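Local coordinates for protein polyphosphate kinase (Porphyromonas gingivalis, PDB 2O8R) that probably catalyses the reversible transfer of the terminal phosphate of ATP to a growing long-chain polyphosphate, at residues Phe403-Ala408 / Lys437-Thr442; Glu372-Gln377 / Arg492-Leu497; Ala165-Glu170 / Asp228-Lys233; Met146-Ser151 / Tyr179-Val184. The protein carries 3 engineered substitutions. All blocks are in the same frame, centred on the assembly; numbering follows the deposited sequence.

Contact 1 of 4, residues Phe403-Ala408 / Lys437-Thr442; sequences FVELKA and KVHAKT. With SO4 (sulfate ion), chain F.
E405 and V438 mark the closest backbone approach, 4.8 Å between their CA atoms. Here the end of strand 399-404 runs into a loop and meets the loop leading to strand 442-447, and no hydrogen bond joins the two backbones. E405 carries the contact. Its CG sits between the backbone N and the carbonyl carbon (chi1 57°), and the extended chain then runs beside H439, pointing the same way. The carboxylate is steeply turned to the imidazole, the planes 79° apart, with OE2 3.9 Å from H439 CD2. The same oxygen makes a long salt bridge to K441, OE2 to NZ 3.8 Å; K441 NZ is hydrogen-bonded to N465. K407 lays NZ against the aliphatic part of K437, 3.4 Å from CD. H439 ND1 is hydrogen-bonded to E628 OE1, while its NE2 makes a weak bond of 3.2 Å to sulfate O3, an oxygen that K441 NZ also reaches weakly. The sulfate is also hydrogen-bonded to H597 and R599. H439 is the predicted phosphohistidine, and H439 with K441 forms the His-x-Lys signature of the phospholipase D-like fold, the sulfate probably marking a phosphate position.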
# COMPACT_ATOMS: atom_id res chain seq x y z
N PHE A 403 23.03 0.06 -1.59
CA PHE A 403 23.24 -0.50 -2.93
C PHE A 403 22.07 -1.35 -3.29
O PHE A 403 21.84 -2.37 -2.64
CB PHE A 403 24.53 -1.32 -2.99
CG PHE A 403 25.76 -0.49 -2.87
CD1 PHE A 403 26.43 -0.06 -4.00
CD2 PHE A 403 26.22 -0.09 -1.63
CE1 PHE A 403 27.55 0.74 -3.89
CE2 PHE A 403 27.34 0.71 -1.51
CZ PHE A 403 28.01 1.13 -2.64
N VAL A 404 21.35 -0.93 -4.32
CA VAL A 404 20.07 -1.54 -4.69
C VAL A 404 20.18 -2.25 -6.04
O VAL A 404 20.51 -1.62 -7.06
CB VAL A 404 18.94 -0.48 -4.79
CG1 VAL A 404 17.59 -1.16 -4.96
CG2 VAL A 404 18.93 0.43 -3.57
N GLU A 405 19.85 -3.54 -6.04
CA GLU A 405 20.02 -4.38 -7.24
C GLU A 405 18.99 -4.18 -8.36
O GLU A 405 19.07 -4.87 -9.38
CB GLU A 405 20.07 -5.86 -6.86
CG GLU A 405 18.86 -6.38 -6.09
CD GLU A 405 18.84 -7.91 -5.98
OE1 GLU A 405 18.65 -8.59 -7.02
OE2 GLU A 405 18.98 -8.42 -4.85
N LEU A 406 18.06 -3.25 -8.20
CA LEU A 406 16.99 -3.12 -9.18
C LEU A 406 17.36 -2.32 -10.44
O LEU A 406 18.52 -1.93 -10.63
CB LEU A 406 15.69 -2.62 -8.54
CG LEU A 406 14.51 -3.43 -9.10
CD1 LEU A 406 14.40 -4.80 -8.41
CD2 LEU A 406 13.19 -2.64 -9.08
N LYS A 407 16.35 -2.07 -11.27
CA LYS A 407 16.53 -1.91 -12.72
C LYS A 407 16.44 -0.49 -13.30
O LYS A 407 16.35 0.50 -12.56
CB LYS A 407 15.54 -2.82 -13.47
CG LYS A 407 15.24 -4.16 -12.81
CD LYS A 407 16.37 -5.15 -12.98
CE LYS A 407 16.19 -6.34 -12.05
NZ LYS A 407 16.86 -7.56 -12.58
N ALA A 408 16.47 -0.44 -14.63
CA ALA A 408 16.24 0.75 -15.42
C ALA A 408 14.83 1.27 -15.15
O ALA A 408 14.66 2.24 -14.42
CB ALA A 408 16.41 0.44 -16.90
N LYS A 437 23.98 -7.21 -11.49
CA LYS A 437 23.03 -6.77 -10.48
C LYS A 437 23.46 -7.40 -9.16
O LYS A 437 23.82 -8.58 -9.12
CB LYS A 437 21.59 -7.09 -10.88
CG LYS A 437 21.28 -8.54 -11.24
CD LYS A 437 20.03 -8.65 -12.13
CE LYS A 437 19.30 -9.99 -11.98
NZ LYS A 437 20.02 -11.15 -12.59
N VAL A 438 23.47 -6.60 -8.10
CA VAL A 438 24.02 -7.06 -6.82
C VAL A 438 22.99 -7.85 -6.03
O VAL A 438 22.05 -7.30 -5.44
CB VAL A 438 24.57 -5.89 -5.97
CG1 VAL A 438 25.08 -6.37 -4.61
CG2 VAL A 438 25.69 -5.18 -6.72
N HIS A 439 23.16 -9.16 -6.03
CA HIS A 439 22.24 -10.03 -5.33
C HIS A 439 22.72 -10.27 -3.89
O HIS A 439 21.96 -10.74 -3.06
CB HIS A 439 22.08 -11.35 -6.09
CG HIS A 439 21.00 -12.23 -5.56
ND1 HIS A 439 21.26 -13.33 -4.78
CD2 HIS A 439 19.66 -12.16 -5.69
CE1 HIS A 439 20.12 -13.91 -4.45
NE2 HIS A 439 19.13 -13.22 -4.99
N ALA A 440 23.97 -9.91 -3.62
CA ALA A 440 24.58 -10.04 -2.29
C ALA A 440 23.71 -9.48 -1.16
O ALA A 440 23.06 -8.45 -1.32
CB ALA A 440 25.93 -9.37 -2.28
N LYS A 441 23.70 -10.16 -0.03
CA LYS A 441 22.85 -9.76 1.10
C LYS A 441 23.72 -9.42 2.31
O LYS A 441 23.80 -10.19 3.27
CB LYS A 441 21.87 -10.89 1.45
CG LYS A 441 21.25 -11.66 0.28
CD LYS A 441 20.09 -10.89 -0.30
CE LYS A 441 19.35 -11.70 -1.34
NZ LYS A 441 18.30 -10.86 -1.98
N THR A 442 24.37 -8.25 2.27
CA THR A 442 25.30 -7.85 3.31
C THR A 442 25.01 -6.46 3.88
O THR A 442 24.53 -5.58 3.16
CB THR A 442 26.75 -7.83 2.79
OG1 THR A 442 26.85 -6.86 1.75
CG2 THR A 442 27.16 -9.18 2.22
S SO4 F . 16.24 -14.34 -3.59
O1 SO4 F . 15.10 -14.79 -2.79
O2 SO4 F . 16.10 -14.87 -4.95
O3 SO4 F . 16.26 -12.88 -3.62
O4 SO4 F . 17.48 -14.76 -2.94

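Contact 2 of 4, residues Glu372-Gln377 / Arg492-Leu497; sequences EIRLTQ and RLFRIL
In R374 and F494 CG lies anti to the carbonyl carbon and beside the backbone N (chi1 -52° in R374), and CB of both points across the gap between strand 372-377 and helix 492-497. The arginine chain then bends at chi3, which turns NE toward the helix backbone. The two side chains slide past each other in opposite directions. R374 CB lies over the centre of the F494 ring, 3.9 Å from its centroid, a CH-pi contact. Further out the guanidinium stands nearly upright to that ring, the planes 85° apart, and presents its edge to the base of the phenylalanine: NE is 3.1 Å from F494 CB, and NH2 gives a weak hydrogen bond of 3.2 Å to F494 O. NH1 turns back to its own strand, forming a salt bridge with E372 OE2 at 3.1 Å, met from above the carboxylate plane. The far end of the ring rests on the strand, CZ 3.8 Å from L375 CA and CE1 3.9 Å from T376 CG2. T376 OG1 is taken up by A440 O and T442 N. The axes pass 9.8 Å apart at 70°, and F403 from the neighbouring strand also meets the F494 ring, so this helix covers one face of the sheet while helix 385-395 covers I373 and L375. One arginine thus serves two purposes: its methylene packs on an aromatic face, and its charge is met mainly by E372, with a weak bond to F494 O and a long, weak ion pair to D498, which would probably favour the charged form.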
# COMPACT_ATOMS: atom_id res chain seq x y z
N GLU A 372 30.50 4.93 9.38
CA GLU A 372 29.56 4.64 8.31
C GLU A 372 28.79 3.32 8.35
O GLU A 372 29.21 2.35 8.98
CB GLU A 372 30.19 4.87 6.93
CG GLU A 372 31.31 3.97 6.53
CD GLU A 372 31.65 4.12 5.05
OE1 GLU A 372 32.80 3.80 4.66
OE2 GLU A 372 30.77 4.55 4.27
N ILE A 373 27.64 3.32 7.69
CA ILE A 373 26.80 2.14 7.52
C ILE A 373 26.54 1.94 6.04
O ILE A 373 26.22 2.89 5.32
CB ILE A 373 25.46 2.32 8.22
CG1 ILE A 373 25.66 2.70 9.68
CG2 ILE A 373 24.63 1.06 8.10
CD1 ILE A 373 24.38 3.09 10.40
N ARG A 374 26.70 0.71 5.58
CA ARG A 374 26.54 0.39 4.17
C ARG A 374 25.79 -0.93 4.06
O ARG A 374 26.15 -1.90 4.74
CB ARG A 374 27.89 0.26 3.49
CG ARG A 374 28.79 1.46 3.73
CD ARG A 374 30.23 1.18 3.42
NE ARG A 374 30.51 1.08 1.98
CZ ARG A 374 30.44 2.10 1.13
NH1 ARG A 374 30.07 3.30 1.53
NH2 ARG A 374 30.74 1.90 -0.15
N LEU A 375 24.75 -0.96 3.24
CA LEU A 375 24.01 -2.21 3.03
C LEU A 375 23.41 -2.41 1.63
O LEU A 375 23.25 -1.48 0.83
CB LEU A 375 22.95 -2.41 4.12
CG LEU A 375 21.49 -2.05 3.84
CD1 LEU A 375 20.58 -2.70 4.87
CD2 LEU A 375 21.34 -0.56 3.84
N THR A 376 23.07 -3.66 1.35
CA THR A 376 22.41 -3.97 0.11
C THR A 376 20.91 -4.08 0.39
O THR A 376 20.51 -4.33 1.52
CB THR A 376 22.99 -5.25 -0.50
OG1 THR A 376 22.99 -6.30 0.48
CG2 THR A 376 24.42 -5.02 -0.94
N GLN A 377 20.09 -3.87 -0.64
CA GLN A 377 18.63 -3.94 -0.55
C GLN A 377 18.07 -4.34 -1.92
O GLN A 377 18.50 -3.80 -2.94
CB GLN A 377 18.06 -2.57 -0.17
CG GLN A 377 17.72 -2.38 1.30
CD GLN A 377 16.23 -2.52 1.60
OE1 GLN A 377 15.77 -2.15 2.69
NE2 GLN A 377 15.47 -3.03 0.64
N ARG A 492 35.90 -3.77 1.52
CA ARG A 492 36.46 -3.72 0.19
C ARG A 492 35.40 -3.95 -0.87
O ARG A 492 35.40 -3.28 -1.90
CB ARG A 492 37.58 -4.76 0.04
CG ARG A 492 38.21 -4.77 -1.32
CD ARG A 492 39.28 -5.83 -1.44
NE ARG A 492 40.61 -5.32 -1.15
CZ ARG A 492 41.41 -5.81 -0.22
NH1 ARG A 492 41.03 -6.85 0.52
NH2 ARG A 492 42.61 -5.27 -0.02
N LEU A 493 34.49 -4.89 -0.61
CA LEU A 493 33.39 -5.17 -1.54
C LEU A 493 32.57 -3.91 -1.84
O LEU A 493 32.32 -3.59 -3.00
CB LEU A 493 32.47 -6.27 -1.01
CG LEU A 493 31.22 -6.60 -1.83
CD1 LEU A 493 31.55 -6.97 -3.28
CD2 LEU A 493 30.39 -7.70 -1.14
N PHE A 494 32.19 -3.17 -0.79
CA PHE A 494 31.35 -2.01 -1.00
C PHE A 494 32.06 -0.89 -1.74
O PHE A 494 31.44 -0.14 -2.48
CB PHE A 494 30.77 -1.50 0.30
CG PHE A 494 29.56 -2.25 0.77
CD1 PHE A 494 28.34 -2.09 0.14
CD2 PHE A 494 29.63 -3.09 1.88
CE1 PHE A 494 27.21 -2.75 0.59
CE2 PHE A 494 28.50 -3.77 2.34
CZ PHE A 494 27.29 -3.60 1.69
N ARG A 495 33.37 -0.79 -1.55
CA ARG A 495 34.13 0.22 -2.26
C ARG A 495 34.17 -0.12 -3.74
O ARG A 495 34.01 0.76 -4.58
CB ARG A 495 35.54 0.34 -1.71
CG ARG A 495 35.64 1.28 -0.54
CD ARG A 495 37.03 1.35 0.03
NE ARG A 495 38.05 1.59 -0.98
CZ ARG A 495 38.37 2.78 -1.47
NH1 ARG A 495 37.75 3.88 -1.04
NH2 ARG A 495 39.31 2.88 -2.40
N ILE A 496 34.39 -1.40 -4.03
CA ILE A 496 34.31 -1.88 -5.40
C ILE A 496 32.92 -1.61 -6.01
O ILE A 496 32.83 -1.09 -7.11
CB ILE A 496 34.70 -3.38 -5.49
CG1 ILE A 496 36.18 -3.56 -5.15
CG2 ILE A 496 34.40 -3.93 -6.89
CD1 ILE A 496 36.67 -5.00 -5.22
N LEU A 497 31.85 -1.91 -5.29
CA LEU A 497 30.50 -1.59 -5.77
C LEU A 497 30.27 -0.07 -5.91
O LEU A 497 29.49 0.37 -6.77
CB LEU A 497 29.42 -2.24 -4.89
CG LEU A 497 29.44 -3.76 -4.85
CD1 LEU A 497 28.41 -4.30 -3.88
CD2 LEU A 497 29.23 -4.34 -6.25

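Contact 3 of 4, residues Ala165-Glu170 / Asp228-Lys233; sequences AVRLKE and DSYSIK
A165 and Y230 are an antiparallel hydrogen-bonded pair inside the mixed sheet of the middle domain, where strand 163-169 lies between strands 178-183 and 225-235. A165 N donates to Y230 O and Y230 N to A165 O, both at 2.9 Å, and R167 N binds D228 O at the same length. Between them V166 and S229 form a non-hydrogen-bonded pair, their side chains meeting on one face through V166 CG2 and S229 CB, 3.9 Å apart. A165 O also receives a CA-H...O contact from S229 CA at 3.2 Å.

A165, R167 and Y230 occupy the other face. The Y230 CG is anti to the carbonyl carbon (chi1 -36°), and the ring leans over the partner strand with CD2 3.4 Å from A165 O. The phenol oxygen then lies over the centre of the R167 guanidinium, OH to CZ 3.8 Å, with the two planes 89° apart. The arginine crosses the tyrosine obliquely and has a cation-pi partner in Y177. D228 carries the opposite charge but stays apart, OD2 4.9 Å from R167 NH2. M275 and P276 also touch Y230. The contact is therefore held mainly by the backbone bonds: the guanidinium packs against the Y230 hydroxyl and the ring of Y177, and the aspartate can add at most a diffuse attraction, lying too far off for a bridge.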
# COMPACT_ATOMS: atom_id res chain seq x y z
N ALA A 165 -18.01 -14.62 -19.44
CA ALA A 165 -18.58 -14.55 -20.78
C ALA A 165 -19.98 -15.15 -20.72
O ALA A 165 -20.15 -16.30 -20.29
CB ALA A 165 -17.72 -15.29 -21.76
N VAL A 166 -20.96 -14.36 -21.12
CA VAL A 166 -22.38 -14.73 -21.07
C VAL A 166 -22.93 -14.95 -22.48
O VAL A 166 -22.68 -14.13 -23.37
CB VAL A 166 -23.23 -13.60 -20.44
CG1 VAL A 166 -24.70 -13.97 -20.41
CG2 VAL A 166 -22.75 -13.26 -19.04
N ARG A 167 -23.66 -16.04 -22.68
CA ARG A 167 -24.37 -16.30 -23.94
C ARG A 167 -25.82 -15.86 -23.81
O ARG A 167 -26.51 -16.24 -22.86
CB ARG A 167 -24.31 -17.78 -24.28
CG ARG A 167 -25.13 -18.17 -25.48
CD ARG A 167 -24.73 -19.54 -25.98
NE ARG A 167 -25.31 -20.61 -25.18
CZ ARG A 167 -25.02 -21.90 -25.36
NH1 ARG A 167 -24.16 -22.26 -26.30
NH2 ARG A 167 -25.60 -22.81 -24.59
N LEU A 168 -26.30 -15.09 -24.78
CA LEU A 168 -27.66 -14.55 -24.73
C LEU A 168 -28.53 -14.90 -25.95
O LEU A 168 -28.06 -14.83 -27.09
CB LEU A 168 -27.60 -13.04 -24.57
CG LEU A 168 -26.81 -12.54 -23.36
CD1 LEU A 168 -26.29 -11.13 -23.62
CD2 LEU A 168 -27.66 -12.59 -22.10
N LYS A 169 -29.79 -15.24 -25.70
CA LYS A 169 -30.80 -15.37 -26.75
C LYS A 169 -31.92 -14.39 -26.47
O LYS A 169 -32.40 -14.30 -25.34
CB LYS A 169 -31.34 -16.79 -26.82
CG LYS A 169 -31.98 -17.14 -28.15
CD LYS A 169 -32.90 -18.33 -27.99
CE LYS A 169 -34.07 -18.26 -28.95
NZ LYS A 169 -35.28 -18.95 -28.42
N GLU A 170 -32.35 -13.66 -27.50
CA GLU A 170 -33.14 -12.44 -27.33
C GLU A 170 -34.65 -12.66 -27.21
O GLU A 170 -35.11 -13.44 -26.38
CB GLU A 170 -32.83 -11.49 -28.48
CG GLU A 170 -32.83 -10.03 -28.12
CD GLU A 170 -32.30 -9.18 -29.25
OE1 GLU A 170 -32.61 -7.97 -29.28
OE2 GLU A 170 -31.57 -9.73 -30.11
N ASP A 228 -26.23 -19.10 -20.56
CA ASP A 228 -25.17 -19.67 -19.77
C ASP A 228 -24.14 -18.57 -19.58
O ASP A 228 -24.12 -17.58 -20.32
CB ASP A 228 -24.55 -20.86 -20.50
CG ASP A 228 -24.03 -21.94 -19.55
OD1 ASP A 228 -23.61 -21.62 -18.41
OD2 ASP A 228 -24.05 -23.12 -19.96
N SER A 229 -23.32 -18.72 -18.55
CA SER A 229 -22.12 -17.92 -18.43
C SER A 229 -20.97 -18.84 -18.06
O SER A 229 -21.18 -19.94 -17.54
CB SER A 229 -22.30 -16.79 -17.41
OG SER A 229 -22.44 -17.29 -16.09
N TYR A 230 -19.75 -18.40 -18.38
CA TYR A 230 -18.55 -19.18 -18.14
C TYR A 230 -17.43 -18.25 -17.70
O TYR A 230 -17.26 -17.16 -18.25
CB TYR A 230 -18.12 -19.90 -19.41
CG TYR A 230 -19.26 -20.39 -20.28
CD1 TYR A 230 -19.71 -21.71 -20.19
CD2 TYR A 230 -19.87 -19.54 -21.21
CE1 TYR A 230 -20.74 -22.16 -21.00
CE2 TYR A 230 -20.91 -19.99 -22.01
CZ TYR A 230 -21.33 -21.30 -21.90
OH TYR A 230 -22.36 -21.76 -22.70
N SER A 231 -16.68 -18.68 -16.68
CA SER A 231 -15.58 -17.89 -16.15
C SER A 231 -14.41 -18.05 -17.08
O SER A 231 -14.10 -19.16 -17.52
CB SER A 231 -15.18 -18.35 -14.74
OG SER A 231 -16.28 -18.29 -13.85
N ILE A 232 -13.77 -16.93 -17.38
CA ILE A 232 -12.55 -16.94 -18.16
C ILE A 232 -11.45 -16.15 -17.46
O ILE A 232 -11.72 -15.35 -16.57
CB ILE A 232 -12.77 -16.38 -19.58
CG1 ILE A 232 -13.41 -14.99 -19.51
CG2 ILE A 232 -13.59 -17.36 -20.41
CD1 ILE A 232 -13.39 -14.23 -20.82
N LYS A 233 -10.22 -16.40 -17.89
CA LYS A 233 -9.02 -15.77 -17.35
C LYS A 233 -7.96 -15.81 -18.44
O LYS A 233 -7.79 -16.82 -19.12
CB LYS A 233 -8.55 -16.53 -16.12
CG LYS A 233 -7.15 -16.20 -15.61
CD LYS A 233 -6.79 -17.13 -14.46
CE LYS A 233 -5.30 -17.17 -14.20
NZ LYS A 233 -4.80 -15.91 -13.57

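Contact 4 of 4, residues Met146-Ser151 / Tyr179-Val184; sequences MLLLPS and YALLNV
M146 (selenomethionine) and L181 form the apolar centre, lying side by side and pointing the same way on one face of the sheet. The M146 chain is extended to SE and bends there (chi3 -71°), which sets CE 3.7 Å from L181 CD2. L148 crosses L181 at a slant, its CD2 4.0 Å from L181 CB; its other methyl, CD1, reaches Y179 CB at 4.4 Å. On the opposite face L147 pairs with A180, the CA atoms 4.2 Å apart in a non-hydrogen-bonded antiparallel pair.

Outward from the side chains come the backbone amides. M146 N donates to L181 O at 2.9 Å and L181 N to M146 O, closing the hydrogen-bonded pair, and L148 N adds a bond of 2.9 Å to Y179 O. A180 N and O face the neighbouring strand 163-169. At the polar end N183 OD1 accepts from Y144 N, which ties the strand to the chain just ahead of M146.

Strand 146-147 is outermost in the sheet of its own chain, and the second subunit packs against it: M146 on Y144 and L147 on L149 of that subunit, with L149 on its L147. Apolar side chains on both faces of this short edge strand thus serve the subunit's own core and the dimer interface, while three backbone bonds to strand 178-183 hold segment 146-151 to the sheet.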
# COMPACT_ATOMS: atom_id res chain seq x y z
N MSE A 146 -20.82 -5.61 -21.11
CA MSE A 146 -20.28 -5.39 -22.44
C MSE A 146 -20.74 -6.44 -23.41
O MSE A 146 -20.30 -7.59 -23.35
CB MSE A 146 -18.76 -5.39 -22.41
CG MSE A 146 -18.18 -4.22 -21.66
SE MSE A 146 -16.27 -4.40 -21.46
CE MSE A 146 -16.21 -5.85 -20.15
N LEU A 147 -21.66 -6.04 -24.29
CA LEU A 147 -22.01 -6.85 -25.46
C LEU A 147 -20.79 -6.93 -26.35
O LEU A 147 -20.09 -5.94 -26.55
CB LEU A 147 -23.16 -6.22 -26.23
CG LEU A 147 -24.56 -6.76 -25.92
CD1 LEU A 147 -25.58 -5.62 -25.96
CD2 LEU A 147 -24.90 -7.85 -26.92
N LEU A 148 -20.53 -8.12 -26.86
CA LEU A 148 -19.41 -8.37 -27.73
C LEU A 148 -19.88 -8.40 -29.18
O LEU A 148 -20.52 -9.37 -29.61
CB LEU A 148 -18.78 -9.71 -27.37
CG LEU A 148 -18.11 -9.81 -26.00
CD1 LEU A 148 -17.69 -11.26 -25.79
CD2 LEU A 148 -16.90 -8.85 -25.91
N LEU A 149 -19.59 -7.34 -29.92
CA LEU A 149 -19.80 -7.34 -31.36
C LEU A 149 -18.43 -7.20 -32.01
O LEU A 149 -17.99 -6.09 -32.32
CB LEU A 149 -20.76 -6.22 -31.78
CG LEU A 149 -22.26 -6.53 -31.81
CD1 LEU A 149 -22.81 -6.99 -30.46
CD2 LEU A 149 -23.06 -5.34 -32.31
N PRO A 150 -17.76 -8.34 -32.24
CA PRO A 150 -16.32 -8.53 -32.46
C PRO A 150 -15.66 -7.59 -33.46
O PRO A 150 -14.69 -6.91 -33.12
CB PRO A 150 -16.23 -9.98 -32.97
CG PRO A 150 -17.64 -10.37 -33.32
CD PRO A 150 -18.48 -9.61 -32.35
N SER A 151 -16.19 -7.53 -34.67
CA SER A 151 -15.60 -6.71 -35.70
C SER A 151 -15.96 -5.24 -35.49
O SER A 151 -15.25 -4.35 -35.94
CB SER A 151 -16.08 -7.17 -37.07
OG SER A 151 -17.50 -7.22 -37.09
N TYR A 179 -23.47 -12.57 -27.44
CA TYR A 179 -22.47 -12.84 -26.41
C TYR A 179 -22.07 -11.58 -25.68
O TYR A 179 -21.99 -10.51 -26.28
CB TYR A 179 -21.26 -13.53 -27.00
CG TYR A 179 -21.60 -14.91 -27.46
CD1 TYR A 179 -21.73 -15.94 -26.54
CD2 TYR A 179 -21.83 -15.19 -28.80
CE1 TYR A 179 -22.05 -17.21 -26.94
CE2 TYR A 179 -22.16 -16.46 -29.21
CZ TYR A 179 -22.27 -17.47 -28.27
OH TYR A 179 -22.60 -18.75 -28.65
N ALA A 180 -21.84 -11.71 -24.38
CA ALA A 180 -21.47 -10.56 -23.57
C ALA A 180 -20.34 -10.86 -22.60
O ALA A 180 -20.11 -12.02 -22.20
CB ALA A 180 -22.65 -10.02 -22.85
N LEU A 181 -19.62 -9.81 -22.24
CA LEU A 181 -18.52 -9.94 -21.34
C LEU A 181 -18.83 -9.08 -20.15
O LEU A 181 -19.17 -7.90 -20.33
CB LEU A 181 -17.25 -9.41 -22.01
CG LEU A 181 -15.91 -9.61 -21.32
CD1 LEU A 181 -15.50 -11.07 -21.35
CD2 LEU A 181 -14.87 -8.79 -22.02
N LEU A 182 -18.75 -9.63 -18.95
CA LEU A 182 -18.69 -8.74 -17.79
C LEU A 182 -17.60 -9.00 -16.74
O LEU A 182 -16.98 -10.07 -16.69
CB LEU A 182 -20.07 -8.47 -17.17
CG LEU A 182 -21.04 -9.59 -16.87
CD1 LEU A 182 -20.67 -10.24 -15.56
CD2 LEU A 182 -22.42 -9.00 -16.79
N ASN A 183 -17.38 -7.97 -15.93
CA ASN A 183 -16.28 -7.93 -14.98
C ASN A 183 -16.71 -8.48 -13.65
O ASN A 183 -17.86 -8.32 -13.24
CB ASN A 183 -15.80 -6.48 -14.80
CG ASN A 183 -16.95 -5.50 -14.62
OD1 ASN A 183 -18.00 -5.62 -15.24
ND2 ASN A 183 -16.74 -4.53 -13.76
N VAL A 184 -15.79 -9.13 -12.96
CA VAL A 184 -16.05 -9.47 -11.57
C VAL A 184 -15.21 -8.52 -10.72
O VAL A 184 -13.99 -8.66 -10.62
CB VAL A 184 -15.89 -10.97 -11.29
CG1 VAL A 184 -16.20 -11.73 -12.55
CG2 VAL A 184 -14.51 -11.32 -10.81

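Overall arrangement
Contacts 1 and 2 touch in the first C-terminal domain, sharing the sheet in which strands 370-377 and 399-404 are neighbours. Contact 2 is its buried helix-on-sheet layer, contact 1 the partly buried loop rim carrying the predicted active site, and F403 N with L375 O joins them at 2.9 Å. Contacts 3 and 4, both buried, share the middle-domain sheet, where V166 N to A180 O links their strands; their centres are about 57 and 54 Å from that of contact 2. The chemistry differs accordingly: charges and a bound anion in contact 1, one arginine on an aromatic face in contact 2, strand pairing in contacts 3 and 4, the last also apolar toward the second subunit.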